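Local coordinates for protein alcohol dehydrogenase IV (Corynebacterium glutamicum, PDB 3IV7) that probably reduces maleylacetate with a nicotinamide coenzyme, as a member of the iron-containing alcohol dehydrogenase family, at residues F8-L13 and D188-V193; A176-S181 and Y227-S232; A269-D274 and A331-P336. One frame throughout, in Å; residues are numbered along the deposited sequence.

Contact 1: residues F8-L13 and D188-V193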
ATOM      1  N   PHE A   8      13.424  -0.015   8.364  1.00 26.80           N
ATOM      2  CA  PHE A   8      12.207  -0.779   8.494  1.00 23.16           C
ATOM      3  C   PHE A   8      12.182  -2.032   7.621  1.00 23.17           C
ATOM      4  O   PHE A   8      12.996  -2.206   6.708  1.00 21.48           O
ATOM      5  CB  PHE A   8      10.961   0.090   8.203  1.00 26.38           C
ATOM      6  CG  PHE A   8      10.881   0.617   6.788  1.00 29.05           C
ATOM      7  CD1 PHE A   8      11.401   1.874   6.464  1.00 20.21           C
ATOM      8  CD2 PHE A   8      10.216  -0.112   5.786  1.00 29.26           C
ATOM      9  CE1 PHE A   8      11.306   2.365   5.145  1.00 28.09           C
ATOM     10  CE2 PHE A   8      10.154   0.369   4.458  1.00 25.84           C
ATOM     11  CZ  PHE A   8      10.660   1.599   4.149  1.00 16.51           C
ATOM     12  N   ASN A   9      11.292  -2.942   7.989  1.00 26.42           N
ATOM     13  CA  ASN A   9      11.035  -4.170   7.261  1.00 27.72           C
ATOM     14  C   ASN A   9       9.514  -4.218   7.069  1.00 29.18           C
ATOM     15  O   ASN A   9       8.749  -4.384   8.040  1.00 31.13           O
ATOM     16  CB  ASN A   9      11.541  -5.365   8.081  1.00 31.33           C
ATOM     17  CG  ASN A   9      11.500  -6.694   7.300  1.00 35.07           C
ATOM     18  OD1 ASN A   9      10.650  -6.896   6.440  1.00 42.66           O
ATOM     19  ND2 ASN A   9      12.410  -7.612   7.641  1.00 32.88           N
ATOM     20  N   HIS A  10       9.064  -4.016   5.840  1.00 27.06           N
ATOM     21  CA  HIS A  10       7.643  -3.881   5.577  1.00 25.91           C
ATOM     22  C   HIS A  10       7.122  -4.996   4.663  1.00 24.95           C
ATOM     23  O   HIS A  10       7.675  -5.258   3.580  1.00 25.40           O
ATOM     24  CB  HIS A  10       7.346  -2.505   4.951  1.00 27.23           C
ATOM     25  CG  HIS A  10       5.913  -2.320   4.572  1.00 28.95           C
ATOM     26  ND1 HIS A  10       4.990  -1.756   5.422  1.00 31.10           N
ATOM     27  CD2 HIS A  10       5.224  -2.706   3.472  1.00 24.82           C
ATOM     28  CE1 HIS A  10       3.795  -1.801   4.862  1.00 28.13           C
ATOM     29  NE2 HIS A  10       3.915  -2.357   3.672  1.00 28.94           N
ATOM     30  N   ASP A  11       6.050  -5.629   5.093  1.00 23.26           N
ATOM     31  CA  ASP A  11       5.371  -6.635   4.284  1.00 25.04           C
ATOM     32  C   ASP A  11       4.127  -6.032   3.672  1.00 27.13           C
ATOM     33  O   ASP A  11       3.171  -5.710   4.380  1.00 29.95           O
ATOM     34  CB  ASP A  11       4.968  -7.825   5.127  1.00 26.92           C
ATOM     35  CG  ASP A  11       6.160  -8.601   5.625  1.00 33.16           C
ATOM     36  OD1 ASP A  11       6.869  -9.215   4.799  1.00 38.85           O
ATOM     37  OD2 ASP A  11       6.390  -8.592   6.835  1.00 40.62           O
ATOM     38  N   THR A  12       4.133  -5.881   2.357  1.00 23.59           N
ATOM     39  CA  THR A  12       2.916  -5.511   1.653  1.00 26.44           C
ATOM     40  C   THR A  12       2.204  -6.798   1.313  1.00 25.08           C
ATOM     41  O   THR A  12       2.757  -7.634   0.649  1.00 23.40           O
ATOM     42  CB  THR A  12       3.205  -4.748   0.410  1.00 24.61           C
ATOM     43  OG1 THR A  12       3.848  -3.511   0.767  1.00 27.05           O
ATOM     44  CG2 THR A  12       1.900  -4.473  -0.357  1.00 22.89           C
ATOM     45  N   LEU A  13       0.973  -6.942   1.799  1.00 26.20           N
ATOM     46  CA  LEU A  13       0.211  -8.169   1.638  1.00 27.45           C
ATOM     47  C   LEU A  13      -0.578  -8.159   0.346  1.00 28.81           C
ATOM     48  O   LEU A  13      -1.133  -7.130  -0.022  1.00 29.24           O
ATOM     49  CB  LEU A  13      -0.762  -8.339   2.807  1.00 24.48           C
ATOM     50  CG  LEU A  13      -0.123  -8.398   4.189  1.00 29.29           C
ATOM     51  CD1 LEU A  13      -1.182  -8.646   5.229  1.00 29.97           C
ATOM     52  CD2 LEU A  13       1.016  -9.464   4.270  1.00 24.91           C
ATOM     53  N   ASP A 188       5.848   1.877  10.543  1.00 24.50           N
ATOM     54  CA  ASP A 188       6.871   2.275   9.528  1.00 22.39           C
ATOM     55  C   ASP A 188       6.247   3.382   8.654  1.00 22.58           C
ATOM     56  O   ASP A 188       5.095   3.719   8.855  1.00 22.74           O
ATOM     57  CB  ASP A 188       7.363   1.051   8.721  1.00 21.67           C
ATOM     58  CG  ASP A 188       6.282   0.464   7.787  1.00 32.52           C
ATOM     59  OD1 ASP A 188       5.536   1.256   7.146  1.00 25.56           O
ATOM     60  OD2 ASP A 188       6.230  -0.804   7.657  1.00 26.61           O
ATOM     61  N   PRO A 189       7.020   3.970   7.714  1.00 23.67           N
ATOM     62  CA  PRO A 189       6.482   5.113   6.980  1.00 22.54           C
ATOM     63  C   PRO A 189       5.325   4.812   6.071  1.00 25.00           C
ATOM     64  O   PRO A 189       4.526   5.721   5.784  1.00 24.81           O
ATOM     65  CB  PRO A 189       7.696   5.623   6.153  1.00 22.97           C
ATOM     66  CG  PRO A 189       8.882   5.175   6.906  1.00 25.13           C
ATOM     67  CD  PRO A 189       8.496   3.867   7.577  1.00 26.49           C
ATOM     68  N   ILE A 190       5.221   3.559   5.613  1.00 25.82           N
ATOM     69  CA  ILE A 190       4.163   3.149   4.697  1.00 22.43           C
ATOM     70  C   ILE A 190       2.871   2.910   5.461  1.00 25.71           C
ATOM     71  O   ILE A 190       1.836   3.473   5.106  1.00 24.33           O
ATOM     72  CB  ILE A 190       4.554   1.902   3.905  1.00 20.92           C
ATOM     73  CG1 ILE A 190       5.782   2.217   3.051  1.00 23.89           C
ATOM     74  CG2 ILE A 190       3.343   1.428   3.006  1.00 20.03           C
ATOM     75  CD1 ILE A 190       6.561   1.035   2.595  1.00 21.92           C
ATOM     76  N   ASN A 191       2.901   2.063   6.504  1.00 24.86           N
ATOM     77  CA  ASN A 191       1.689   1.886   7.282  1.00 26.12           C
ATOM     78  C   ASN A 191       1.248   3.221   7.954  1.00 28.32           C
ATOM     79  O   ASN A 191       0.062   3.438   8.181  1.00 28.41           O
ATOM     80  CB  ASN A 191       1.749   0.698   8.263  1.00 25.56           C
ATOM     81  CG  ASN A 191       2.916   0.767   9.248  1.00 25.98           C
ATOM     82  OD1 ASN A 191       3.115   1.767   9.922  1.00 24.60           O
ATOM     83  ND2 ASN A 191       3.609  -0.375   9.427  1.00 24.32           N
ATOM     84  N   ALA A 192       2.213   4.111   8.220  1.00 24.20           N
ATOM     85  CA  ALA A 192       1.905   5.431   8.750  1.00 23.78           C
ATOM     86  C   ALA A 192       1.082   6.244   7.745  1.00 25.57           C
ATOM     87  O   ALA A 192       0.056   6.830   8.110  1.00 25.16           O
ATOM     88  CB  ALA A 192       3.162   6.167   9.103  1.00 20.83           C
ATOM     89  N   VAL A 193       1.530   6.308   6.487  1.00 27.95           N
ATOM     90  CA  VAL A 193       0.809   7.126   5.511  1.00 28.54           C
ATOM     91  C   VAL A 193      -0.578   6.537   5.250  1.00 27.59           C
ATOM     92  O   VAL A 193      -1.573   7.273   5.177  1.00 27.89           O
ATOM     93  CB  VAL A 193       1.590   7.345   4.221  1.00 32.73           C
ATOM     94  CG1 VAL A 193       1.582   6.114   3.381  1.00 33.17           C
ATOM     95  CG2 VAL A 193       0.995   8.552   3.457  1.00 31.24           C
TER
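His10 reaches from strand 7-20 to Asp188, the N-cap of helix 189-211, so that one carboxylate both receives an imidazole and caps a helix. The N-H at His10 ND1 points to Asp188 OD2 across 2.7 Å, with an angle of 156° at the hydrogen. The oxygen lies almost in the imidazole plane and is met on its syn side, while ring and carboxylate are steeply turned against each other. His10 leaves the strand on the helix side, and CG, anti to the backbone N (chi1 176°), lies beside the carbonyl carbon. Ile190 closes over one imidazole face: CD1 stands 4.1 Å from the ring centroid in a CH-pi contact, and CG2 touches CE1 at 3.8 Å.

Phe8, two residues earlier and pointing the same way, meets the first turn of the helix. Pro189 CD lies over its ring face, 3.7 Å from Phe8 CD1, and the CB atoms of Phe8 and Asp188 abut. This strand edge pairs antiparallel with a strand of the second subunit, continuing the sheet across the dimer interface, and there Phe19 of the second subunit meets the Phe8 ring with nearly parallel planes.

What holds the acceptor still is a capping box. The other carboxylate oxygen, Asp188 OD1, accepts from Asn191 N at 2.8 Å and, more weakly, from Ile190 N, so the two oxygens divide the work between helix end and imidazole. Helix N-terminus and imidazole N-H would each be expected to stabilise the negative charge. Asn191 is itself anchored, its ND2 bonding to Ser235 OG and Asn186 O. The box is closed by the return bond, in which Asp188 N donates to Asn191 OD1 at 2.8 Å and an almost straight 171°.

Contact 2: residues A176-S181 and Y227-S232; sequences AHCIDS and YLAAVS
Cys178 SG presses on Ala229 CB at only 3.2 Å, a short approach for sulphur and a methyl group, whose exact length should be read with caution. SG, anti to the carbonyl carbon (chi1 -61°), also lies 3.5 Å from Ala229 CA. His177 flanks the same alanine through its CB, which sits 3.6 Å from Ala229 O. The imidazole itself is engaged beyond the contact: ND1 bonds to His242, NE2 to Ala123 O, and the ring stacks with Phe233.

Here helices 164-181 and 216-236 of the all-helical C-terminal part of the iron-containing alcohol dehydrogenase fold cross at 38° over segments 176-181 and 227-232, whose axes approach to 7.8 Å. The small side chain of Ala229 permits so close an approach, and the nearest CA atoms, those of Cys178 and Ala229, are 4.7 Å apart.

One turn further on, the packing is slacker although still buried. Ser181 CB stands 3.6 Å from Ser232 OG, but the two hydroxyls do not pair. Ser181 OG instead donates back within its own helix to His177 O at 2.6 Å, whereas Ser232 OG is bonded to Asn191 O, the carbonyl of a third helix.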
ATOM      1  N   ALA A 176      -9.380   3.546  15.378  1.00 24.92           N
ATOM      2  CA  ALA A 176      -8.431   3.064  16.331  1.00 26.24           C
ATOM      3  C   ALA A 176      -7.334   2.280  15.636  1.00 27.07           C
ATOM      4  O   ALA A 176      -6.172   2.394  16.011  1.00 27.21           O
ATOM      5  CB  ALA A 176      -9.109   2.201  17.362  1.00 24.01           C
ATOM      6  N   HIS A 177      -7.707   1.491  14.623  1.00 27.13           N
ATOM      7  CA  HIS A 177      -6.720   0.758  13.826  1.00 27.59           C
ATOM      8  C   HIS A 177      -5.700   1.768  13.283  1.00 29.48           C
ATOM      9  O   HIS A 177      -4.502   1.538  13.351  1.00 29.48           O
ATOM     10  CB  HIS A 177      -7.373  -0.020  12.665  1.00 26.34           C
ATOM     11  CG  HIS A 177      -8.213  -1.188  13.092  1.00 30.35           C
ATOM     12  ND1 HIS A 177      -7.962  -1.909  14.245  1.00 29.17           N
ATOM     13  CD2 HIS A 177      -9.203  -1.851  12.444  1.00 27.68           C
ATOM     14  CE1 HIS A 177      -8.826  -2.909  14.330  1.00 31.44           C
ATOM     15  NE2 HIS A 177      -9.585  -2.901  13.247  1.00 30.55           N
ATOM     16  N   CYS A 178      -6.174   2.920  12.808  1.00 29.62           N
ATOM     17  CA  CYS A 178      -5.267   3.930  12.281  1.00 26.09           C
ATOM     18  C   CYS A 178      -4.398   4.505  13.363  1.00 28.21           C
ATOM     19  O   CYS A 178      -3.196   4.544  13.239  1.00 28.76           O
ATOM     20  CB  CYS A 178      -6.026   5.097  11.643  1.00 28.37           C
ATOM     21  SG  CYS A 178      -7.052   4.698  10.292  1.00 28.10           S
ATOM     22  N   ILE A 179      -5.028   5.028  14.396  1.00 26.98           N
ATOM     23  CA  ILE A 179      -4.309   5.785  15.407  1.00 28.58           C
ATOM     24  C   ILE A 179      -3.302   4.963  16.211  1.00 27.72           C
ATOM     25  O   ILE A 179      -2.154   5.343  16.338  1.00 28.13           O
ATOM     26  CB  ILE A 179      -5.274   6.587  16.315  1.00 26.89           C
ATOM     27  CG1 ILE A 179      -5.963   7.674  15.455  1.00 31.37           C
ATOM     28  CG2 ILE A 179      -4.465   7.244  17.482  1.00 23.56           C
ATOM     29  CD1 ILE A 179      -7.064   8.513  16.153  1.00 31.20           C
ATOM     30  N   ASP A 180      -3.721   3.816  16.715  1.00 28.42           N
ATOM     31  CA  ASP A 180      -2.800   2.955  17.478  1.00 27.04           C
ATOM     32  C   ASP A 180      -1.610   2.535  16.595  1.00 29.07           C
ATOM     33  O   ASP A 180      -0.474   2.433  17.079  1.00 28.80           O
ATOM     34  CB  ASP A 180      -3.520   1.743  17.962  1.00 25.67           C
ATOM     35  CG  ASP A 180      -2.920   1.145  19.218  1.00 31.15           C
ATOM     36  OD1 ASP A 180      -2.316   1.879  20.065  1.00 26.04           O
ATOM     37  OD2 ASP A 180      -3.175  -0.069  19.410  1.00 25.77           O
ATOM     38  N   SER A 181      -1.874   2.346  15.294  1.00 27.98           N
ATOM     39  CA  SER A 181      -0.849   1.914  14.355  1.00 27.89           C
ATOM     40  C   SER A 181       0.281   2.951  14.204  1.00 27.86           C
ATOM     41  O   SER A 181       1.421   2.598  13.864  1.00 26.38           O
ATOM     42  CB  SER A 181      -1.471   1.574  13.006  1.00 29.75           C
ATOM     43  OG  SER A 181      -2.194   0.328  13.061  1.00 32.78           O
ATOM     44  N   TYR A 227     -10.832   0.284   5.172  1.00 29.39           N
ATOM     45  CA  TYR A 227      -9.886  -0.591   4.485  1.00 27.72           C
ATOM     46  C   TYR A 227      -8.452  -0.161   4.755  1.00 26.54           C
ATOM     47  O   TYR A 227      -7.614  -0.982   5.200  1.00 27.49           O
ATOM     48  CB  TYR A 227     -10.148  -0.632   2.987  1.00 27.19           C
ATOM     49  CG  TYR A 227      -9.192  -1.567   2.269  1.00 28.38           C
ATOM     50  CD1 TYR A 227      -9.230  -2.930   2.489  1.00 29.61           C
ATOM     51  CD2 TYR A 227      -8.219  -1.069   1.409  1.00 25.65           C
ATOM     52  CE1 TYR A 227      -8.320  -3.794   1.855  1.00 30.26           C
ATOM     53  CE2 TYR A 227      -7.334  -1.906   0.759  1.00 29.78           C
ATOM     54  CZ  TYR A 227      -7.389  -3.263   0.968  1.00 31.48           C
ATOM     55  OH  TYR A 227      -6.466  -4.075   0.341  1.00 27.17           O
ATOM     56  N   LEU A 228      -8.154   1.121   4.532  1.00 29.01           N
ATOM     57  CA  LEU A 228      -6.777   1.609   4.774  1.00 28.71           C
ATOM     58  C   LEU A 228      -6.360   1.527   6.242  1.00 27.48           C
ATOM     59  O   LEU A 228      -5.211   1.223   6.557  1.00 27.31           O
ATOM     60  CB  LEU A 228      -6.601   2.996   4.214  1.00 30.06           C
ATOM     61  CG  LEU A 228      -6.637   2.958   2.666  1.00 36.94           C
ATOM     62  CD1 LEU A 228      -6.302   4.257   2.155  1.00 38.65           C
ATOM     63  CD2 LEU A 228      -5.658   1.896   2.124  1.00 43.34           C
ATOM     64  N   ALA A 229      -7.298   1.751   7.142  1.00 29.02           N
ATOM     65  CA  ALA A 229      -7.015   1.602   8.568  1.00 27.28           C
ATOM     66  C   ALA A 229      -6.503   0.191   8.867  1.00 26.96           C
ATOM     67  O   ALA A 229      -5.544   0.013   9.612  1.00 25.77           O
ATOM     68  CB  ALA A 229      -8.271   1.887   9.378  1.00 23.68           C
ATOM     69  N   ALA A 230      -7.214  -0.810   8.324  1.00 29.24           N
ATOM     70  CA  ALA A 230      -6.917  -2.212   8.584  1.00 28.71           C
ATOM     71  C   ALA A 230      -5.632  -2.673   7.903  1.00 27.10           C
ATOM     72  O   ALA A 230      -4.830  -3.410   8.506  1.00 27.30           O
ATOM     73  CB  ALA A 230      -8.118  -3.100   8.176  1.00 29.57           C
ATOM     74  N   VAL A 231      -5.405  -2.210   6.670  1.00 27.69           N
ATOM     75  CA  VAL A 231      -4.161  -2.504   5.968  1.00 27.57           C
ATOM     76  C   VAL A 231      -2.948  -1.945   6.754  1.00 30.70           C
ATOM     77  O   VAL A 231      -1.910  -2.611   6.881  1.00 28.16           O
ATOM     78  CB  VAL A 231      -4.166  -1.944   4.534  1.00 30.57           C
ATOM     79  CG1 VAL A 231      -2.760  -2.077   3.896  1.00 25.45           C
ATOM     80  CG2 VAL A 231      -5.252  -2.717   3.627  1.00 30.66           C
ATOM     81  N   SER A 232      -3.105  -0.738   7.303  1.00 28.93           N
ATOM     82  CA  SER A 232      -2.077  -0.132   8.140  1.00 27.49           C
ATOM     83  C   SER A 232      -1.812  -0.990   9.398  1.00 27.92           C
ATOM     84  O   SER A 232      -0.669  -1.288   9.745  1.00 24.92           O
ATOM     85  CB  SER A 232      -2.530   1.264   8.577  1.00 29.52           C
ATOM     86  OG  SER A 232      -1.555   1.847   9.434  1.00 38.55           O
TER

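Contact 3: residues A269-D274 and A331-P336; sequences AFNAGD and ANNPRP
Asn271 and Asn333 face each other through a reciprocal pair of amide hydrogen bonds. Asn271 ND2 donates to Asn333 OD1 at 2.7 Å, and Asn333 ND2 answers to Asn271 OD1 at 2.9 Å. The amides are not coplanar: their planes stand 42° apart, yet the returning donor still meets Asn271 OD1 on a lone pair. That oxygen also receives a weak, long bond from the Arg335 backbone N. Asn333 ND2 gives a second bond within its own loop, to Arg335 O at 2.7 Å, which ties the side chain across the turn through Pro334.

A backbone acceptor, Phe270 O, lies near the C-terminal end of helix 256-271. Arg335 NH1 supplies it at 3.0 Å, approaching in the carbonyl plane on a lone pair, and NH1 is bonded to Leu358 O as well. The arginine chain is extended from CG to NE, and this carries it across the Phe270 ring. CD sits over the ring centre, 3.7 Å from the centroid, and the guanidinium lies flat on the ring, centres 4.6 Å apart and planes at 17°. Leu240 and Leu345 also pack on the Phe270 side chain.

Asp274 OD2 lies against the arginine's aliphatic part, 3.1 Å from Arg335 CB. Its distance to Arg335 NE is 4.4 Å, and no N-H points at it, leaving an attraction of opposite charges short of a salt bridge. The chemistry implies that the irregular loop 331-336 is held on the helix end by amide and carbonyl groups plus a cation-pi stack, with charge pairing probably a secondary contribution.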
ATOM      1  N   ALA A 269      -4.899  10.294  24.238  1.00 27.60           N
ATOM      2  CA  ALA A 269      -4.526  11.282  25.261  1.00 26.85           C
ATOM      3  C   ALA A 269      -3.290  10.856  26.008  1.00 28.51           C
ATOM      4  O   ALA A 269      -2.409  11.665  26.274  1.00 32.03           O
ATOM      5  CB  ALA A 269      -5.676  11.490  26.241  1.00 24.54           C
ATOM      6  N   PHE A 270      -3.231   9.570  26.337  1.00 29.98           N
ATOM      7  CA  PHE A 270      -2.141   8.978  27.124  1.00 29.11           C
ATOM      8  C   PHE A 270      -0.792   9.001  26.385  1.00 30.24           C
ATOM      9  O   PHE A 270       0.216   9.403  26.954  1.00 28.26           O
ATOM     10  CB  PHE A 270      -2.511   7.521  27.465  1.00 31.42           C
ATOM     11  CG  PHE A 270      -1.463   6.776  28.265  1.00 30.25           C
ATOM     12  CD1 PHE A 270      -1.429   6.873  29.647  1.00 32.86           C
ATOM     13  CD2 PHE A 270      -0.589   5.901  27.642  1.00 30.37           C
ATOM     14  CE1 PHE A 270      -0.476   6.169  30.388  1.00 33.06           C
ATOM     15  CE2 PHE A 270       0.360   5.175  28.383  1.00 27.11           C
ATOM     16  CZ  PHE A 270       0.418   5.317  29.743  1.00 35.05           C
ATOM     17  N   ASN A 271      -0.789   8.552  25.124  1.00 28.22           N
ATOM     18  CA  ASN A 271       0.466   8.424  24.323  1.00 30.51           C
ATOM     19  C   ASN A 271       0.924   9.653  23.530  1.00 30.99           C
ATOM     20  O   ASN A 271       2.099   9.734  23.144  1.00 30.23           O
ATOM     21  CB  ASN A 271       0.329   7.283  23.326  1.00 28.35           C
ATOM     22  CG  ASN A 271       0.713   5.973  23.901  1.00 30.94           C
ATOM     23  OD1 ASN A 271       1.332   5.899  24.972  1.00 36.14           O
ATOM     24  ND2 ASN A 271       0.408   4.906  23.173  1.00 29.10           N
ATOM     25  N   ALA A 272      -0.001  10.572  23.249  1.00 32.23           N
ATOM     26  CA  ALA A 272       0.252  11.667  22.303  1.00 32.45           C
ATOM     27  C   ALA A 272       1.512  12.439  22.604  1.00 33.81           C
ATOM     28  O   ALA A 272       2.356  12.592  21.742  1.00 35.92           O
ATOM     29  CB  ALA A 272      -0.930  12.611  22.242  1.00 32.39           C
ATOM     30  N   GLY A 273       1.630  12.929  23.832  1.00 35.66           N
ATOM     31  CA  GLY A 273       2.787  13.752  24.245  1.00 33.37           C
ATOM     32  C   GLY A 273       4.138  13.080  24.041  1.00 33.73           C
ATOM     33  O   GLY A 273       5.153  13.758  23.834  1.00 34.14           O
ATOM     34  N   ASP A 274       4.162  11.754  24.121  1.00 33.24           N
ATOM     35  CA  ASP A 274       5.381  10.996  23.930  1.00 33.47           C
ATOM     36  C   ASP A 274       5.583  10.527  22.474  1.00 33.87           C
ATOM     37  O   ASP A 274       6.606   9.910  22.160  1.00 33.54           O
ATOM     38  CB  ASP A 274       5.412   9.793  24.886  1.00 35.70           C
ATOM     39  CG  ASP A 274       5.727  10.203  26.353  1.00 38.81           C
ATOM     40  OD1 ASP A 274       6.734  10.894  26.582  1.00 41.08           O
ATOM     41  OD2 ASP A 274       4.969   9.798  27.262  1.00 31.96           O
ATOM     42  N   ALA A 331       6.952  -3.243  24.154  1.00 34.09           N
ATOM     43  CA  ALA A 331       8.038  -2.563  24.844  1.00 31.64           C
ATOM     44  C   ALA A 331       8.205  -1.128  24.315  1.00 33.41           C
ATOM     45  O   ALA A 331       8.557  -0.212  25.069  1.00 32.29           O
ATOM     46  CB  ALA A 331       9.346  -3.359  24.676  1.00 29.35           C
ATOM     47  N   ASN A 332       7.901  -0.920  23.030  1.00 36.41           N
ATOM     48  CA  ASN A 332       8.112   0.386  22.419  1.00 37.23           C
ATOM     49  C   ASN A 332       6.925   1.382  22.504  1.00 36.72           C
ATOM     50  O   ASN A 332       6.991   2.451  21.918  1.00 35.80           O
ATOM     51  CB  ASN A 332       8.571   0.220  20.960  1.00 38.64           C
ATOM     52  CG  ASN A 332       7.421  -0.070  20.012  1.00 38.34           C
ATOM     53  OD1 ASN A 332       6.455  -0.763  20.366  1.00 34.93           O
ATOM     54  ND2 ASN A 332       7.511   0.474  18.796  1.00 32.08           N
ATOM     55  N   ASN A 333       5.887   1.084  23.280  1.00 34.92           N
ATOM     56  CA  ASN A 333       4.811   2.074  23.446  1.00 35.39           C
ATOM     57  C   ASN A 333       5.416   3.445  23.820  1.00 34.10           C
ATOM     58  O   ASN A 333       6.318   3.511  24.636  1.00 35.20           O
ATOM     59  CB  ASN A 333       3.810   1.653  24.519  1.00 36.13           C
ATOM     60  CG  ASN A 333       2.651   2.602  24.614  1.00 34.38           C
ATOM     61  OD1 ASN A 333       1.834   2.677  23.705  1.00 35.08           O
ATOM     62  ND2 ASN A 333       2.593   3.367  25.694  1.00 37.27           N
ATOM     63  N   PRO A 334       4.916   4.539  23.216  1.00 32.15           N
ATOM     64  CA  PRO A 334       5.494   5.854  23.459  1.00 33.63           C
ATOM     65  C   PRO A 334       5.705   6.235  24.941  1.00 34.77           C
ATOM     66  O   PRO A 334       6.786   6.688  25.295  1.00 37.20           O
ATOM     67  CB  PRO A 334       4.495   6.783  22.802  1.00 33.10           C
ATOM     68  CG  PRO A 334       4.006   6.026  21.645  1.00 34.18           C
ATOM     69  CD  PRO A 334       4.108   4.545  21.993  1.00 36.04           C
ATOM     70  N   ARG A 335       4.657   6.117  25.759  1.00 32.69           N
ATOM     71  CA  ARG A 335       4.724   6.432  27.205  1.00 31.35           C
ATOM     72  C   ARG A 335       4.866   5.118  27.966  1.00 29.84           C
ATOM     73  O   ARG A 335       4.127   4.185  27.706  1.00 29.07           O
ATOM     74  CB  ARG A 335       3.430   7.133  27.623  1.00 32.48           C
ATOM     75  CG  ARG A 335       3.377   7.702  29.067  1.00 30.36           C
ATOM     76  CD  ARG A 335       2.145   8.550  29.178  1.00 30.40           C
ATOM     77  NE  ARG A 335       1.986   9.214  30.449  1.00 39.45           N
ATOM     78  CZ  ARG A 335       0.973  10.027  30.741  1.00 47.76           C
ATOM     79  NH1 ARG A 335       0.006  10.244  29.847  1.00 49.71           N
ATOM     80  NH2 ARG A 335       0.909  10.619  31.935  1.00 46.92           N
ATOM     81  N   PRO A 336       5.838   5.029  28.896  1.00 32.61           N
ATOM     82  CA  PRO A 336       5.985   3.746  29.609  1.00 31.64           C
ATOM     83  C   PRO A 336       4.728   3.406  30.428  1.00 29.89           C
ATOM     84  O   PRO A 336       4.228   4.238  31.160  1.00 30.58           O
ATOM     85  CB  PRO A 336       7.194   3.981  30.529  1.00 32.08           C
ATOM     86  CG  PRO A 336       7.591   5.458  30.347  1.00 33.24           C
ATOM     87  CD  PRO A 336       6.494   6.133  29.615  1.00 32.49           C
TER

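Overall arrangement
Contacts 1 and 2, with centres 12 Å apart, are joined directly: Asn191 O of the capped helix and Ser232 OG are 2.6 Å apart, a probable hydrogen bond that ties helix 189-211, which meets strand 7-20 in contact 1, to helix 216-236. Contact 3 lies further out, its centre about 17 Å from that of contact 2 and about 20 Å from that of contact 1. Trp183 links segment 176-181 to contact 3, bonding through NE1 to Asp180 OD1 and packing on Asn271 and Pro334. Towards the other end, a bound 1,2-ethanediol, probably from the crystallisation liquor, lies about 4 Å from the Ile190 side chain. Of the three, contact 1 alone adjoins the intersubunit beta ladder.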